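Local coordinates for cGAS/DncV-like nucleotidyltransferase in E. coli homolog (Elizabethkingia meningoseptica ATCC 13253 = NBRC 12535, PDB 6E0O), which synthesises cyclic dinucleotide second messengers from nucleoside triphosphates, using magnesium, in a CBASS defence system against bacteriophage, at residues Q7-N10 against W11-V15; L196-V199 against N200-I204; F281-K284 against C285-L289. All blocks are in the same frame, centred on the assembly; numbering follows the deposited sequence. Where two conformers were deposited one is given.

Interaction 1: residues Q7-N10 against W11-V15; sequences QLIN and WSRPV
Trp-11 lays one face of its indole against the carbonyl oxygen of Gln-7 where helix 5-11 ends, and the stretch is a compact example of a helix C-terminus whose side chains help to close its last turn. The indole can be followed outward. CB rests 3.7 Å from Gln-7 O. One step further, CG stands anti to the carbonyl carbon (chi1 -78°), which lays the ring system over that oxygen, 3.6 Å from CG. On the benzo ring, next to the fusion bond, CE3 meets Leu-8 CD2 at 3.9 Å, and CZ3 is only slightly more distant from that methyl, an oblique apolar touch. Beyond the segments the indole packs on Val-198 and Arg-202 of helix 188-205 and meets the ring of Phe-3.

The backbone changes step here. Trp-11 N still bonds to Gln-7 O in the alpha-helical manner, but Ser-12 N has a weak bond to Leu-8 O and also reaches Ile-9 O, three residues back. That second carbonyl is gripped twice by one residue: Ser-12 N lies well above its plane, whereas Ser-12 OG donates from much nearer the plane at 2.6 Å. A chi1 of 77° turns the hydroxyl back toward the helix to make this short bond. Arg-13 N closes the turn with a weak bond to Asn-10 O. The Arg-13 side chain, bent at chi2, runs alongside Ile-9, whose CG2 methyl lies over one face of the guanidinium, 3.4 Å from Arg-13 NH2.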
loop_
_atom_site.group_PDB
_atom_site.type_symbol
_atom_site.label_atom_id
_atom_site.label_comp_id
_atom_site.label_asym_id
_atom_site.label_seq_id
_atom_site.Cartn_x
_atom_site.Cartn_y
_atom_site.Cartn_z
ATOM N N GLN A 7 18.437 16.353 -3.399
ATOM C CA GLN A 7 16.984 16.439 -3.515
ATOM C C GLN A 7 16.361 15.049 -3.567
ATOM O O GLN A 7 15.312 14.809 -2.956
ATOM C CB GLN A 7 16.602 17.276 -4.734
ATOM C CG GLN A 7 16.870 18.771 -4.551
ATOM C CD GLN A 7 16.588 19.584 -5.804
ATOM O OE1 GLN A 7 17.276 19.447 -6.814
ATOM N NE2 GLN A 7 15.577 20.444 -5.738
ATOM N N LEU A 8 16.999 14.115 -4.279
ATOM C CA LEU A 8 16.485 12.748 -4.314
ATOM C C LEU A 8 16.539 12.120 -2.931
ATOM O O LEU A 8 15.606 11.420 -2.522
ATOM C CB LEU A 8 17.277 11.896 -5.305
ATOM C CG LEU A 8 17.192 12.293 -6.777
ATOM C CD1 LEU A 8 17.979 11.289 -7.617
ATOM C CD2 LEU A 8 15.754 12.380 -7.242
ATOM N N ILE A 9 17.633 12.343 -2.198
ATOM C CA ILE A 9 17.718 11.834 -0.832
ATOM C C ILE A 9 16.570 12.385 0.006
ATOM O O ILE A 9 15.919 11.651 0.758
ATOM C CB ILE A 9 19.091 12.159 -0.215
ATOM C CG1 ILE A 9 20.187 11.381 -0.958
ATOM C CG2 ILE A 9 19.091 11.833 1.273
ATOM C CD1 ILE A 9 21.597 11.810 -0.602
ATOM N N ASN A 10 16.303 13.687 -0.108
ATOM C CA ASN A 10 15.220 14.273 0.677
ATOM C C ASN A 10 13.884 13.628 0.339
ATOM O O ASN A 10 13.095 13.306 1.236
ATOM C CB ASN A 10 15.153 15.783 0.445
ATOM C CG ASN A 10 16.375 16.510 0.967
ATOM O OD1 ASN A 10 17.155 15.959 1.740
ATOM N ND2 ASN A 10 16.539 17.763 0.554
ATOM N N TRP A 11 13.619 13.419 -0.949
ATOM C CA TRP A 11 12.366 12.803 -1.356
ATOM C C TRP A 11 12.266 11.343 -0.947
ATOM O O TRP A 11 11.164 10.784 -0.945
ATOM C CB TRP A 11 12.243 12.830 -2.871
ATOM C CG TRP A 11 11.835 14.125 -3.454
ATOM C CD1 TRP A 11 11.334 15.217 -2.803
ATOM C CD2 TRP A 11 11.887 14.466 -4.831
ATOM N NE1 TRP A 11 11.060 16.217 -3.706
ATOM C CE2 TRP A 11 11.393 15.777 -4.960
ATOM C CE3 TRP A 11 12.283 13.778 -5.978
ATOM C CZ2 TRP A 11 11.311 16.419 -6.189
ATOM C CZ3 TRP A 11 12.198 14.415 -7.191
ATOM C CH2 TRP A 11 11.712 15.719 -7.292
ATOM N N SER A 12 13.388 10.703 -0.656
ATOM C CA SER A 12 13.387 9.293 -0.322
ATOM C C SER A 12 13.021 9.031 1.128
ATOM O O SER A 12 12.889 7.865 1.505
ATOM C CB SER A 12 14.761 8.689 -0.606
ATOM O OG SER A 12 15.676 9.055 0.407
ATOM N N ARG A 13 12.873 10.071 1.946
ATOM C CA ARG A 13 12.626 9.882 3.368
ATOM C C ARG A 13 11.139 9.682 3.654
ATOM O O ARG A 13 10.290 10.295 3.006
ATOM C CB ARG A 13 13.127 11.103 4.141
ATOM C CG ARG A 13 14.630 11.336 4.016
ATOM C CD ARG A 13 15.374 10.244 4.767
ATOM N NE ARG A 13 16.831 10.354 4.721
ATOM C CZ ARG A 13 17.617 9.643 3.916
ATOM N NH1 ARG A 13 17.098 8.774 3.047
ATOM N NH2 ARG A 13 18.933 9.805 3.978
ATOM N N PRO A 14 10.800 8.858 4.649
ATOM C CA PRO A 14 9.398 8.777 5.079
ATOM C C PRO A 14 8.968 10.118 5.647
ATOM O O PRO A 14 9.736 10.799 6.330
ATOM C CB PRO A 14 9.402 7.702 6.174
ATOM C CG PRO A 14 10.728 7.081 6.154
ATOM C CD PRO A 14 11.689 8.022 5.472
ATOM N N VAL A 15 7.727 10.496 5.367
ATOM C CA VAL A 15 7.211 11.763 5.879
ATOM C C VAL A 15 6.288 11.553 7.076
ATOM O O VAL A 15 6.506 12.143 8.138
ATOM C CB VAL A 15 6.584 12.594 4.748
ATOM C CG1 VAL A 15 5.975 13.860 5.297
ATOM C CG2 VAL A 15 7.641 12.929 3.699
#

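Interaction 2: residues L196-V199 against N200-I204; sequences LKVV and NYRLI
Val-198 against Arg-202 and Val-199 against Leu-203 are contacts between residues four apart within helix 188-205, on a largely buried run that faces three other helices. Four backbone bonds set the spacing, from Asn-200 N to Leu-196 O through Leu-203 N to Val-199 O, the latter at 2.8 Å. Each side-chain pair lies side by side and points the same way. Val-198 CG1, anti to the backbone N, approaches Arg-202 NE at 3.7 Å, obliquely to the guanidinium. The extended Arg-202 chain, from CG to NE, passes this methyl, with Arg-202 CD 3.9 Å from Val-198 CG1. The polar end continues to helix 275-289, where NH1 bonds to Tyr-288 OH.

One residue further on, Val-199 CG1 meets Leu-203 CD1 at 3.8 Å, a purely apolar touch. Leu-203 CG also presses on Val-199 O at 3.2 Å. In the conformer described, the Tyr-201 ring lies near Lys-197 O, obliquely, a doubtful approach because the residue has a second conformer; Arg-57 makes a cation-pi contact with the ring.

Lys-197 sends its NZ away from the helix to Thr-54 O and Ser-216 OG. With Lys-197 and Ser-216 both probably GTP-binding, this helix joins the apolar core to the nucleotide pocket of the CD-NTase fold.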
loop_
_atom_site.group_PDB
_atom_site.type_symbol
_atom_site.label_atom_id
_atom_site.label_comp_id
_atom_site.label_asym_id
_atom_site.label_seq_id
_atom_site.Cartn_x
_atom_site.Cartn_y
_atom_site.Cartn_z
ATOM N N LEU A 196 9.538 7.627 -6.238
ATOM C CA LEU A 196 8.572 7.492 -7.320
ATOM C C LEU A 196 7.162 7.875 -6.882
ATOM O O LEU A 196 6.391 8.381 -7.699
ATOM C CB LEU A 196 8.631 6.083 -7.911
ATOM C CG LEU A 196 9.925 5.805 -8.689
ATOM C CD1 LEU A 196 9.978 4.333 -9.086
ATOM C CD2 LEU A 196 10.063 6.663 -9.925
ATOM N N LYS A 197 6.809 7.651 -5.611
ATOM C CA LYS A 197 5.531 8.151 -5.105
ATOM C C LYS A 197 5.503 9.676 -5.093
ATOM O O LYS A 197 4.481 10.289 -5.424
ATOM C CB LYS A 197 5.243 7.574 -3.715
ATOM C CG LYS A 197 4.894 6.083 -3.732
ATOM C CD LYS A 197 4.626 5.522 -2.342
ATOM C CE LYS A 197 3.371 6.086 -1.717
ATOM N NZ LYS A 197 3.001 5.333 -0.482
ATOM N N VAL A 198 6.610 10.312 -4.704
ATOM C CA VAL A 198 6.682 11.770 -4.765
ATOM C C VAL A 198 6.478 12.252 -6.195
ATOM O O VAL A 198 5.709 13.184 -6.453
ATOM C CB VAL A 198 8.022 12.262 -4.200
ATOM C CG1 VAL A 198 8.259 13.729 -4.571
ATOM C CG2 VAL A 198 8.073 12.074 -2.700
ATOM N N VAL A 199 7.170 11.627 -7.150
ATOM C CA VAL A 199 7.023 12.031 -8.544
ATOM C C VAL A 199 5.589 11.805 -9.017
ATOM O O VAL A 199 5.021 12.634 -9.739
ATOM C CB VAL A 199 8.062 11.314 -9.426
ATOM C CG1 VAL A 199 7.825 11.636 -10.885
ATOM C CG2 VAL A 199 9.475 11.710 -9.008
ATOM N N ASN A 200 4.991 10.678 -8.629
ATOM C CA ASN A 200 3.592 10.416 -8.965
ATOM C C ASN A 200 2.689 11.555 -8.494
ATOM O O ASN A 200 1.877 12.081 -9.268
ATOM C CB ASN A 200 3.167 9.080 -8.348
ATOM C CG ASN A 200 1.800 8.626 -8.792
ATOM O OD1 ASN A 200 1.389 8.845 -9.928
ATOM N ND2 ASN A 200 1.083 7.981 -7.890
ATOM N N TYR A 201 2.797 11.957 -7.224
ATOM C CA TYR A 201 1.940 13.026 -6.720
ATOM C C TYR A 201 2.186 14.334 -7.466
ATOM O O TYR A 201 1.248 15.093 -7.743
ATOM C CB TYR A 201 2.168 13.221 -5.223
ATOM C CG TYR A 201 1.620 12.100 -4.366
ATOM C CD1 TYR A 201 0.340 11.589 -4.576
ATOM C CD2 TYR A 201 2.382 11.548 -3.350
ATOM C CE1 TYR A 201 -0.156 10.562 -3.796
ATOM C CE2 TYR A 201 1.895 10.526 -2.563
ATOM C CZ TYR A 201 0.628 10.033 -2.790
ATOM O OH TYR A 201 0.149 9.009 -2.004
ATOM N N ARG A 202 3.452 14.622 -7.793
ATOM C CA ARG A 202 3.761 15.841 -8.537
ATOM C C ARG A 202 3.152 15.809 -9.931
ATOM O O ARG A 202 2.583 16.808 -10.390
ATOM C CB ARG A 202 5.272 16.043 -8.615
ATOM C CG ARG A 202 5.870 16.491 -7.303
ATOM C CD ARG A 202 7.386 16.366 -7.290
ATOM N NE ARG A 202 7.945 17.086 -6.156
ATOM C CZ ARG A 202 8.601 18.243 -6.234
ATOM N NH1 ARG A 202 8.828 18.825 -7.404
ATOM N NH2 ARG A 202 9.057 18.805 -5.130
ATOM N N LEU A 203 3.261 14.669 -10.617
ATOM C CA LEU A 203 2.682 14.540 -11.946
ATOM C C LEU A 203 1.165 14.645 -11.895
ATOM O O LEU A 203 0.549 15.244 -12.783
ATOM C CB LEU A 203 3.115 13.220 -12.570
ATOM C CG LEU A 203 4.596 13.093 -12.920
ATOM C CD1 LEU A 203 4.912 11.652 -13.272
ATOM C CD2 LEU A 203 4.959 14.019 -14.069
ATOM N N ILE A 204 0.541 14.079 -10.860
ATOM C CA ILE A 204 -0.907 14.215 -10.701
ATOM C C ILE A 204 -1.273 15.677 -10.467
ATOM O O ILE A 204 -2.191 16.214 -11.091
ATOM C CB ILE A 204 -1.407 13.317 -9.552
ATOM C CG1 ILE A 204 -1.208 11.840 -9.898
ATOM C CG2 ILE A 204 -2.886 13.603 -9.235
ATOM C CD1 ILE A 204 -1.382 10.916 -8.711
#

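Interaction 3: residues F281-K284 against C285-L289; sequences FMQK and CWNYL
Cys-285 sets its sulfur over one face of the ring of Phe-281, somewhat toward its CZ rim, one helical turn later in helix 275-289. SG stands 3.6 Å from the ring centroid and 20° off the ring normal. At the rim, the distance from SG to Phe-281 CZ is 3.4 Å. This is a Cys sulfur-aromatic contact over the face. Different first torsions bring it about: Phe-281 swings CG away from its backbone N (chi1 178°), whereas Cys-285 keeps SG beside its own N. The ring thereby reaches out from the helix beside the Cys-285 side chain, with one face to the sulfur.

Regular backbone bonding holds the two residues at this spacing, beginning with Cys-285 N to Phe-281 O at 2.9 Å and continuing through Tyr-288 N to Lys-284 O. On the outer side, Gln-283 and Asn-287 run side by side. Their amide planes are nearly parallel, 15° apart, and the touch is made by Gln-283 CG with Asn-287 ND2 at 3.9 Å. Asn-287 CG also comes 3.3 Å from Gln-283 O. Lys-284, bent at chi2, carries its NZ to a salt bridge with Glu-208. Trp-286 turns to helix 236-252, packing on Ile-244 and Val-245, while Cys-285 faces Leu-196 and Val-199 of helix 188-205.

The chemistry therefore differs round the helix: the amides of Gln-283 and Asn-287 lie on the exposed flank, Lys-284 lies between, and on the buried side a polarisable sulfur fits against an aromatic pi face, where dispersion probably contributes much of the attraction.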
loop_
_atom_site.group_PDB
_atom_site.type_symbol
_atom_site.label_atom_id
_atom_site.label_comp_id
_atom_site.label_asym_id
_atom_site.label_seq_id
_atom_site.Cartn_x
_atom_site.Cartn_y
_atom_site.Cartn_z
ATOM N N PHE A 281 3.991 5.412 -17.180
ATOM C CA PHE A 281 4.408 6.061 -15.941
ATOM C C PHE A 281 5.928 6.218 -15.893
ATOM O O PHE A 281 6.438 7.277 -15.528
ATOM C CB PHE A 281 3.871 5.280 -14.738
ATOM C CG PHE A 281 4.291 5.857 -13.415
ATOM C CD1 PHE A 281 3.863 7.113 -13.023
ATOM C CD2 PHE A 281 5.115 5.144 -12.567
ATOM C CE1 PHE A 281 4.254 7.648 -11.812
ATOM C CE2 PHE A 281 5.515 5.680 -11.363
ATOM C CZ PHE A 281 5.081 6.928 -10.982
ATOM N N MET A 282 6.672 5.168 -16.251
ATOM C CA MET A 282 8.131 5.282 -16.253
ATOM C C MET A 282 8.601 6.385 -17.199
ATOM O O MET A 282 9.527 7.138 -16.887
ATOM C CB MET A 282 8.761 3.949 -16.670
ATOM C CG MET A 282 8.731 2.858 -15.626
ATOM S SD MET A 282 9.582 3.306 -14.102
ATOM C CE MET A 282 8.174 3.671 -13.096
ATOM N N GLN A 283 7.996 6.474 -18.382
ATOM C CA GLN A 283 8.358 7.530 -19.315
ATOM C C GLN A 283 8.112 8.904 -18.706
ATOM O O GLN A 283 8.946 9.809 -18.831
ATOM C CB GLN A 283 7.544 7.362 -20.590
ATOM C CG GLN A 283 7.688 8.480 -21.568
ATOM C CD GLN A 283 6.930 8.192 -22.839
ATOM O OE1 GLN A 283 5.714 8.365 -22.906
ATOM N NE2 GLN A 283 7.640 7.733 -23.848
ATOM N N LYS A 284 6.953 9.093 -18.072
ATOM C CA LYS A 284 6.649 10.386 -17.470
ATOM C C LYS A 284 7.635 10.714 -16.358
ATOM O O LYS A 284 8.066 11.867 -16.218
ATOM C CB LYS A 284 5.219 10.400 -16.931
ATOM C CG LYS A 284 4.144 10.304 -17.992
ATOM C CD LYS A 284 4.094 11.534 -18.859
ATOM C CE LYS A 284 2.818 11.544 -19.687
ATOM N NZ LYS A 284 2.811 12.651 -20.671
ATOM N N CYS A 285 8.010 9.710 -15.563
ATOM C CA CYS A 285 9.002 9.930 -14.518
ATOM C C CYS A 285 10.340 10.321 -15.123
ATOM O O CYS A 285 10.992 11.265 -14.666
ATOM C CB CYS A 285 9.158 8.677 -13.659
ATOM S SG CYS A 285 7.744 8.296 -12.603
ATOM N N TRP A 286 10.788 9.568 -16.129
ATOM C CA TRP A 286 12.057 9.868 -16.783
ATOM C C TRP A 286 12.090 11.299 -17.298
ATOM O O TRP A 286 13.062 12.031 -17.075
ATOM C CB TRP A 286 12.250 8.887 -17.932
ATOM C CG TRP A 286 13.512 9.056 -18.700
ATOM C CD1 TRP A 286 13.688 9.780 -19.836
ATOM C CD2 TRP A 286 14.770 8.446 -18.406
ATOM N NE1 TRP A 286 14.987 9.667 -20.268
ATOM C CE2 TRP A 286 15.671 8.851 -19.406
ATOM C CE3 TRP A 286 15.221 7.599 -17.390
ATOM C CZ2 TRP A 286 16.995 8.440 -19.422
ATOM C CZ3 TRP A 286 16.537 7.194 -17.405
ATOM C CH2 TRP A 286 17.409 7.612 -18.414
ATOM N N ASN A 287 11.026 11.716 -17.983
ATOM C CA ASN A 287 10.978 13.058 -18.547
ATOM C C ASN A 287 10.950 14.120 -17.453
ATOM O O ASN A 287 11.626 15.150 -17.562
ATOM C CB ASN A 287 9.746 13.196 -19.443
ATOM C CG ASN A 287 9.827 12.351 -20.696
ATOM O OD1 ASN A 287 10.889 11.852 -21.054
ATOM N ND2 ASN A 287 8.700 12.210 -21.386
ATOM N N TYR A 288 10.170 13.888 -16.396
ATOM C CA TYR A 288 10.072 14.851 -15.307
ATOM C C TYR A 288 11.408 15.016 -14.606
ATOM O O TYR A 288 11.805 16.132 -14.257
ATOM C CB TYR A 288 9.025 14.372 -14.308
ATOM C CG TYR A 288 8.771 15.349 -13.188
ATOM C CD1 TYR A 288 7.920 16.423 -13.371
ATOM C CD2 TYR A 288 9.369 15.195 -11.947
ATOM C CE1 TYR A 288 7.665 17.321 -12.359
ATOM C CE2 TYR A 288 9.124 16.088 -10.923
ATOM C CZ TYR A 288 8.271 17.159 -11.143
ATOM O OH TYR A 288 8.016 18.061 -10.139
ATOM N N LEU A 289 12.105 13.905 -14.369
ATOM C CA LEU A 289 13.380 13.938 -13.670
ATOM C C LEU A 289 14.508 14.487 -14.529
ATOM O O LEU A 289 15.486 15.004 -13.979
ATOM C CB LEU A 289 13.708 12.532 -13.168
ATOM C CG LEU A 289 12.744 12.035 -12.081
ATOM C CD1 LEU A 289 12.824 10.520 -11.904
ATOM C CD2 LEU A 289 12.992 12.753 -10.761
#

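Overall arrangement
From the N terminus, interaction 1 lies at the end of helix 5-11, interaction 2 much later within helix 188-205, and interaction 3 near the C terminus in helix 275-289. Interactions 2 and 3 each span one helical turn, interaction 1 the last turn of its helix and the following loop's start; the three stand in series, without nesting or crossing. They nevertheless converge in space. Trp-11 reaches both later contacts, its CZ2 3.3 Å from Arg-202 CZ and its CZ3 4.0 Å from Leu-289 CD2. Residues 196-204 occupy the middle: Val-199 CG1 packs on Cys-285 SG, and Asn-200 OD1 on Phe-281 CE1. Helix 188-205 thus packs against the helices near both chain ends, which also touch through Trp-11 and Leu-289.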